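Long-range contact in chitinase A (Cycas revoluta, PDB 4MNK), which probably hydrolyses chitin as a plant class V chitinase of glycosyl hydrolase family 18, and is caught here with N-acetylglucosamine oligomers bound: residues 241-255 with 290-304. Numbering follows the deposited sequence.
Sequences FGRSWLLKNNNEVGI and TVSAYAYKDNVWVGY. With NAG (2-acetamido-2-deoxy-beta-D-glucopyranose), chain B.
Where the barrel strand 234-247 runs on into the alpha+beta insertion of class V family 18 chitinases, its part 241-247 pairs antiparallel with strand 300-304; the short-segment axes approach to 4.5 Å, their directions 151° apart. Backbone bonds from R243 to G303, from W245 to W301 and from L247 N to N299 O (2.7 Å) set the register. At G242 a CB would come too close to G303 O and Y304 CB, consistent with a glycine.

W301 buries more of its surface in the contact than any other residue. Its CG lies anti to the backbone N (chi1 -165°), which brings the indole alongside W245, CE3 to CE3 3.5 Å, the six-membered rings steeply inclined. L247 CD2 packs on W301 CB, and I255 CG1 reaches W301 CZ2 at 3.9 Å. W301 NE1 donates to V253 O (2.7 Å); the oxygen lies in the indole plane, yet the nitrogen stands 57° out of the carbonyl plane, off its lone pairs. A leucine here would probably leave V253 O without this donor and open a gap beside W245.

V253 itself sits over the ring face of Y296, CB 3.5 Å from the centroid and almost on the ring normal. Near turn 297-300, one water bridges L247 O and N299 ND2, another N250 O and D298 O.

At the other end, F241 lays one ring face under NAG C8, 3.6 Å above its plane, and R243 forms a salt bridge with D193. The pairing thus runs from the glycan-binding cleft into the insertion's antiparallel sheet, as expected of this chitinase class.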
loop_
_atom_site.group_PDB
_atom_site.type_symbol
_atom_site.label_atom_id
_atom_site.label_comp_id
_atom_site.label_asym_id
_atom_site.label_seq_id
_atom_site.Cartn_x
_atom_site.Cartn_y
_atom_site.Cartn_z
ATOM N N PHE A 241 -8.222 -6.494 -2.347
ATOM C CA PHE A 241 -8.173 -7.721 -3.115
ATOM C C PHE A 241 -8.004 -8.879 -2.145
ATOM O O PHE A 241 -7.578 -8.687 -1.001
ATOM C CB PHE A 241 -6.998 -7.691 -4.102
ATOM C CG PHE A 241 -5.645 -7.709 -3.436
ATOM C CD1 PHE A 241 -5.049 -6.529 -3.004
ATOM C CD2 PHE A 241 -4.973 -8.912 -3.224
ATOM C CE1 PHE A 241 -3.805 -6.544 -2.377
ATOM C CE2 PHE A 241 -3.727 -8.933 -2.596
ATOM C CZ PHE A 241 -3.145 -7.746 -2.173
ATOM N N GLY A 242 -8.338 -10.075 -2.612
ATOM C CA GLY A 242 -8.119 -11.294 -1.852
ATOM C C GLY A 242 -7.123 -12.192 -2.552
ATOM O O GLY A 242 -6.831 -12.006 -3.735
ATOM N N ARG A 243 -6.590 -13.155 -1.807
ATOM C CA ARG A 243 -5.723 -14.184 -2.365
ATOM C C ARG A 243 -6.522 -15.466 -2.540
ATOM O O ARG A 243 -7.267 -15.872 -1.642
ATOM C CB ARG A 243 -4.505 -14.420 -1.469
ATOM C CG ARG A 243 -3.500 -13.277 -1.463
ATOM C CD ARG A 243 -2.612 -13.324 -2.689
ATOM N NE ARG A 243 -1.803 -12.118 -2.824
ATOM C CZ ARG A 243 -1.202 -11.745 -3.949
ATOM N NH1 ARG A 243 -1.315 -12.483 -5.047
ATOM N NH2 ARG A 243 -0.490 -10.629 -3.977
ATOM N N SER A 244 -6.366 -16.095 -3.699
ATOM C CA SER A 244 -7.180 -17.248 -4.055
ATOM C C SER A 244 -6.356 -18.505 -4.282
ATOM O O SER A 244 -5.194 -18.444 -4.702
ATOM C CB SER A 244 -8.004 -16.943 -5.305
ATOM O OG SER A 244 -7.149 -16.752 -6.415
ATOM N N TRP A 245 -6.997 -19.639 -4.019
ATOM C CA TRP A 245 -6.415 -20.960 -4.189
ATOM C C TRP A 245 -7.396 -21.840 -4.948
ATOM O O TRP A 245 -8.607 -21.587 -4.947
ATOM C CB TRP A 245 -6.219 -21.628 -2.831
ATOM C CG TRP A 245 -5.086 -21.176 -1.963
ATOM C CD1 TRP A 245 -3.867 -21.776 -1.832
ATOM C CD2 TRP A 245 -5.095 -20.086 -1.033
ATOM N NE1 TRP A 245 -3.106 -21.112 -0.904
ATOM C CE2 TRP A 245 -3.835 -20.070 -0.398
ATOM C CE3 TRP A 245 -6.035 -19.105 -0.693
ATOM C CZ2 TRP A 245 -3.495 -19.122 0.570
ATOM C CZ3 TRP A 245 -5.691 -18.155 0.266
ATOM C CH2 TRP A 245 -4.430 -18.172 0.884
ATOM N N LEU A 246 -6.867 -22.893 -5.566
ATOM C CA LEU A 246 -7.681 -24.013 -6.018
ATOM C C LEU A 246 -7.612 -25.102 -4.954
ATOM O O LEU A 246 -6.520 -25.492 -4.528
ATOM C CB LEU A 246 -7.193 -24.546 -7.368
ATOM C CG LEU A 246 -7.245 -23.580 -8.556
ATOM C CD1 LEU A 246 -6.660 -24.230 -9.801
ATOM C CD2 LEU A 246 -8.665 -23.100 -8.825
ATOM N N LEU A 247 -8.776 -25.574 -4.516
ATOM C CA LEU A 247 -8.858 -26.580 -3.461
ATOM C C LEU A 247 -8.508 -27.966 -3.973
ATOM O O LEU A 247 -8.863 -28.332 -5.098
ATOM C CB LEU A 247 -10.257 -26.598 -2.840
ATOM C CG LEU A 247 -10.716 -25.334 -2.106
ATOM C CD1 LEU A 247 -12.197 -25.419 -1.797
ATOM C CD2 LEU A 247 -9.911 -25.103 -0.835
ATOM N N LYS A 248 -7.810 -28.735 -3.141
ATOM C CA LYS A 248 -7.511 -30.128 -3.455
ATOM C C LYS A 248 -8.789 -30.966 -3.423
ATOM O O LYS A 248 -8.993 -31.825 -4.284
ATOM C CB LYS A 248 -6.461 -30.693 -2.492
ATOM C CG LYS A 248 -5.902 -32.055 -2.908
ATOM C CD LYS A 248 -4.733 -32.492 -2.031
ATOM C CE LYS A 248 -3.415 -31.869 -2.477
ATOM N NZ LYS A 248 -2.279 -32.281 -1.603
ATOM N N ASN A 249 -9.640 -30.701 -2.431
ATOM C CA ASN A 249 -10.920 -31.389 -2.270
ATOM C C ASN A 249 -12.044 -30.397 -1.995
ATOM O O ASN A 249 -11.919 -29.542 -1.113
ATOM C CB ASN A 249 -10.844 -32.413 -1.132
ATOM C CG ASN A 249 -9.690 -33.383 -1.293
ATOM O OD1 ASN A 249 -9.565 -34.055 -2.318
ATOM N ND2 ASN A 249 -8.838 -33.461 -0.277
ATOM N N ASN A 250 -13.140 -30.528 -2.740
ATOM C CA ASN A 250 -14.274 -29.600 -2.642
ATOM C C ASN A 250 -15.073 -29.680 -1.339
ATOM O O ASN A 250 -15.904 -28.813 -1.063
ATOM C CB ASN A 250 -15.210 -29.759 -3.847
ATOM C CG ASN A 250 -14.607 -29.230 -5.135
ATOM O OD1 ASN A 250 -13.413 -28.940 -5.206
ATOM N ND2 ASN A 250 -15.435 -29.106 -6.165
ATOM N N ASN A 251 -14.824 -30.717 -0.543
ATOM C CA ASN A 251 -15.487 -30.856 0.756
ATOM C C ASN A 251 -14.639 -30.361 1.932
ATOM O O ASN A 251 -15.073 -30.411 3.086
ATOM C CB ASN A 251 -15.980 -32.293 0.980
ATOM C CG ASN A 251 -14.873 -33.331 0.858
ATOM O OD1 ASN A 251 -13.693 -32.999 0.713
ATOM N ND2 ASN A 251 -15.255 -34.600 0.919
ATOM N N GLU A 252 -13.429 -29.894 1.629
ATOM C CA GLU A 252 -12.571 -29.257 2.625
ATOM C C GLU A 252 -12.421 -27.795 2.243
ATOM O O GLU A 252 -11.667 -27.451 1.329
ATOM C CB GLU A 252 -11.217 -29.958 2.721
ATOM C CG GLU A 252 -11.305 -31.357 3.306
ATOM C CD GLU A 252 -9.955 -32.007 3.464
ATOM O OE1 GLU A 252 -9.187 -31.584 4.357
ATOM O OE2 GLU A 252 -9.669 -32.951 2.700
ATOM N N VAL A 253 -13.158 -26.944 2.951
ATOM C CA VAL A 253 -13.420 -25.579 2.490
ATOM C C VAL A 253 -13.101 -24.492 3.513
ATOM O O VAL A 253 -13.360 -23.313 3.263
ATOM C CB VAL A 253 -14.898 -25.421 2.035
ATOM C CG1 VAL A 253 -15.179 -26.259 0.795
ATOM C CG2 VAL A 253 -15.862 -25.788 3.166
ATOM N N GLY A 254 -12.552 -24.882 4.660
ATOM C CA GLY A 254 -12.226 -23.929 5.715
ATOM C C GLY A 254 -10.809 -23.407 5.600
ATOM O O GLY A 254 -10.133 -23.637 4.593
ATOM N N ILE A 255 -10.365 -22.691 6.632
ATOM C CA ILE A 255 -8.976 -22.243 6.726
ATOM C C ILE A 255 -8.089 -23.445 7.044
ATOM O O ILE A 255 -8.422 -24.254 7.915
ATOM C CB ILE A 255 -8.806 -21.105 7.773
ATOM C CG1 ILE A 255 -9.314 -19.783 7.185
ATOM C CG2 ILE A 255 -7.343 -20.973 8.230
ATOM C CD1 ILE A 255 -9.401 -18.639 8.170
ATOM N N THR A 290 -8.999 -14.901 12.968
ATOM C CA THR A 290 -8.014 -14.080 12.258
ATOM C C THR A 290 -8.482 -12.652 11.979
ATOM O O THR A 290 -7.667 -11.793 11.633
ATOM C CB THR A 290 -7.599 -14.726 10.923
ATOM O OG1 THR A 290 -8.766 -14.985 10.131
ATOM C CG2 THR A 290 -6.844 -16.025 11.165
ATOM N N VAL A 291 -9.782 -12.407 12.156
ATOM C CA VAL A 291 -10.437 -11.154 11.748
ATOM C C VAL A 291 -10.275 -10.991 10.233
ATOM O O VAL A 291 -9.499 -10.160 9.745
ATOM C CB VAL A 291 -9.937 -9.913 12.545
ATOM C CG1 VAL A 291 -10.769 -8.688 12.207
ATOM C CG2 VAL A 291 -9.976 -10.180 14.051
ATOM N N SER A 292 -11.003 -11.829 9.503
ATOM C CA SER A 292 -10.904 -11.897 8.053
ATOM C C SER A 292 -12.129 -12.606 7.502
ATOM O O SER A 292 -12.963 -13.103 8.261
ATOM C CB SER A 292 -9.640 -12.654 7.638
ATOM O OG SER A 292 -9.788 -14.048 7.836
ATOM N N ALA A 293 -12.231 -12.652 6.180
ATOM C CA ALA A 293 -13.304 -13.372 5.518
ATOM C C ALA A 293 -12.737 -14.330 4.489
ATOM O O ALA A 293 -11.607 -14.168 4.018
ATOM C CB ALA A 293 -14.265 -12.398 4.852
ATOM N N TYR A 294 -13.529 -15.335 4.147
ATOM C CA TYR A 294 -13.236 -16.152 2.987
ATOM C C TYR A 294 -14.517 -16.573 2.295
ATOM O O TYR A 294 -15.598 -16.527 2.883
ATOM C CB TYR A 294 -12.336 -17.349 3.328
ATOM C CG TYR A 294 -12.854 -18.330 4.359
ATOM C CD1 TYR A 294 -13.542 -19.479 3.971
ATOM C CD2 TYR A 294 -12.602 -18.140 5.717
ATOM C CE1 TYR A 294 -13.995 -20.403 4.917
ATOM C CE2 TYR A 294 -13.050 -19.056 6.670
ATOM C CZ TYR A 294 -13.744 -20.180 6.262
ATOM O OH TYR A 294 -14.185 -21.083 7.204
ATOM N N ALA A 295 -14.390 -16.950 1.029
ATOM C CA ALA A 295 -15.528 -17.395 0.245
ATOM C C ALA A 295 -15.096 -18.540 -0.646
ATOM O O ALA A 295 -13.962 -18.570 -1.128
ATOM C CB ALA A 295 -16.096 -16.250 -0.581
ATOM N N TYR A 296 -16.000 -19.489 -0.860
ATOM C CA TYR A 296 -15.678 -20.660 -1.661
ATOM C C TYR A 296 -16.864 -21.128 -2.487
ATOM O O TYR A 296 -18.018 -20.969 -2.088
ATOM C CB TYR A 296 -15.148 -21.798 -0.776
ATOM C CG TYR A 296 -16.150 -22.298 0.243
ATOM C CD1 TYR A 296 -16.208 -21.744 1.523
ATOM C CD2 TYR A 296 -17.051 -23.315 -0.076
ATOM C CE1 TYR A 296 -17.132 -22.196 2.461
ATOM C CE2 TYR A 296 -17.981 -23.770 0.852
ATOM C CZ TYR A 296 -18.015 -23.206 2.114
ATOM O OH TYR A 296 -18.932 -23.662 3.034
ATOM N N LYS A 297 -16.556 -21.698 -3.646
ATOM C CA LYS A 297 -17.530 -22.362 -4.493
ATOM C C LYS A 297 -16.768 -23.413 -5.277
ATOM O O LYS A 297 -15.723 -23.119 -5.856
ATOM C CB LYS A 297 -18.209 -21.379 -5.454
ATOM C CG LYS A 297 -19.437 -21.975 -6.147
ATOM C CD LYS A 297 -20.200 -20.965 -6.992
ATOM C CE LYS A 297 -19.729 -20.963 -8.432
ATOM N NZ LYS A 297 -20.555 -20.067 -9.298
ATOM N N ASP A 298 -17.291 -24.636 -5.284
ATOM C CA ASP A 298 -16.631 -25.756 -5.951
ATOM C C ASP A 298 -15.155 -25.830 -5.530
ATOM O O ASP A 298 -14.879 -25.955 -4.338
ATOM C CB ASP A 298 -16.853 -25.685 -7.468
ATOM C CG ASP A 298 -18.330 -25.762 -7.833
ATOM O OD1 ASP A 298 -19.048 -26.592 -7.232
ATOM O OD2 ASP A 298 -18.785 -24.990 -8.704
ATOM N N ASN A 299 -14.216 -25.721 -6.469
ATOM C CA ASN A 299 -12.793 -25.807 -6.119
ATOM C C ASN A 299 -12.069 -24.465 -5.938
ATOM O O ASN A 299 -10.841 -24.431 -5.873
ATOM C CB ASN A 299 -12.037 -26.698 -7.118
ATOM C CG ASN A 299 -11.916 -26.073 -8.494
ATOM O OD1 ASN A 299 -12.790 -25.323 -8.935
ATOM N ND2 ASN A 299 -10.826 -26.386 -9.187
ATOM N N VAL A 300 -12.818 -23.368 -5.845
ATOM C CA VAL A 300 -12.212 -22.040 -5.707
ATOM C C VAL A 300 -12.435 -21.474 -4.302
ATOM O O VAL A 300 -13.554 -21.487 -3.791
ATOM C CB VAL A 300 -12.721 -21.062 -6.801
ATOM C CG1 VAL A 300 -12.146 -19.666 -6.604
ATOM C CG2 VAL A 300 -12.365 -21.581 -8.190
ATOM N N TRP A 301 -11.357 -20.981 -3.695
ATOM C CA TRP A 301 -11.369 -20.457 -2.332
ATOM C C TRP A 301 -10.611 -19.139 -2.335
ATOM O O TRP A 301 -9.512 -19.058 -2.882
ATOM C CB TRP A 301 -10.655 -21.447 -1.414
ATOM C CG TRP A 301 -10.846 -21.289 0.078
ATOM C CD1 TRP A 301 -11.685 -22.020 0.866
ATOM C CD2 TRP A 301 -10.144 -20.397 0.965
ATOM N NE1 TRP A 301 -11.566 -21.636 2.179
ATOM C CE2 TRP A 301 -10.628 -20.643 2.271
ATOM C CE3 TRP A 301 -9.161 -19.415 0.785
ATOM C CZ2 TRP A 301 -10.161 -19.945 3.391
ATOM C CZ3 TRP A 301 -8.704 -18.714 1.906
ATOM C CH2 TRP A 301 -9.205 -18.986 3.189
ATOM N N VAL A 302 -11.185 -18.110 -1.723
ATOM C CA VAL A 302 -10.528 -16.806 -1.663
ATOM C C VAL A 302 -10.612 -16.215 -0.254
ATOM O O VAL A 302 -11.670 -16.243 0.371
ATOM C CB VAL A 302 -11.083 -15.828 -2.748
ATOM C CG1 VAL A 302 -12.576 -15.556 -2.546
ATOM C CG2 VAL A 302 -10.278 -14.524 -2.786
ATOM N N GLY A 303 -9.484 -15.707 0.240
ATOM C CA GLY A 303 -9.432 -15.018 1.530
ATOM C C GLY A 303 -9.262 -13.529 1.306
ATOM O O GLY A 303 -8.469 -13.114 0.459
ATOM N N TYR A 304 -10.001 -12.722 2.064
ATOM C CA TYR A 304 -10.084 -11.282 1.810
ATOM C C TYR A 304 -10.621 -10.552 3.034
ATOM O O TYR A 304 -10.935 -11.170 4.056
ATOM C CB TYR A 304 -10.993 -11.005 0.599
ATOM C CG TYR A 304 -12.397 -11.540 0.780
ATOM C CD1 TYR A 304 -13.450 -10.694 1.140
ATOM C CD2 TYR A 304 -12.669 -12.901 0.627
ATOM C CE1 TYR A 304 -14.741 -11.194 1.329
ATOM C CE2 TYR A 304 -13.949 -13.407 0.814
ATOM C CZ TYR A 304 -14.975 -12.551 1.164
ATOM O OH TYR A 304 -16.234 -13.076 1.344
HETATM C C1 NAG B . 0.251 -4.857 -7.547
HETATM C C2 NAG B . -1.025 -5.367 -8.208
HETATM C C3 NAG B . -0.776 -5.681 -9.681
HETATM C C4 NAG B . -0.072 -4.531 -10.412
HETATM C C5 NAG B . 1.070 -3.922 -9.583
HETATM C C6 NAG B . 1.543 -2.593 -10.171
HETATM C C7 NAG B . -2.623 -6.513 -6.759
HETATM C C8 NAG B . -3.016 -7.811 -6.122
HETATM N N2 NAG B . -1.530 -6.544 -7.522
HETATM O O3 NAG B . -2.014 -5.956 -10.301
HETATM O O4 NAG B . 0.460 -5.016 -11.629
HETATM O O5 NAG B . 0.696 -3.702 -8.231
HETATM O O6 NAG B . 0.536 -1.612 -10.042
HETATM O O7 NAG B . -3.296 -5.500 -6.566
HETATM O O HOH W 1 -8.780 -28.132 -7.919
HETATM O O HOH W 2 -16.816 -26.601 -2.389
#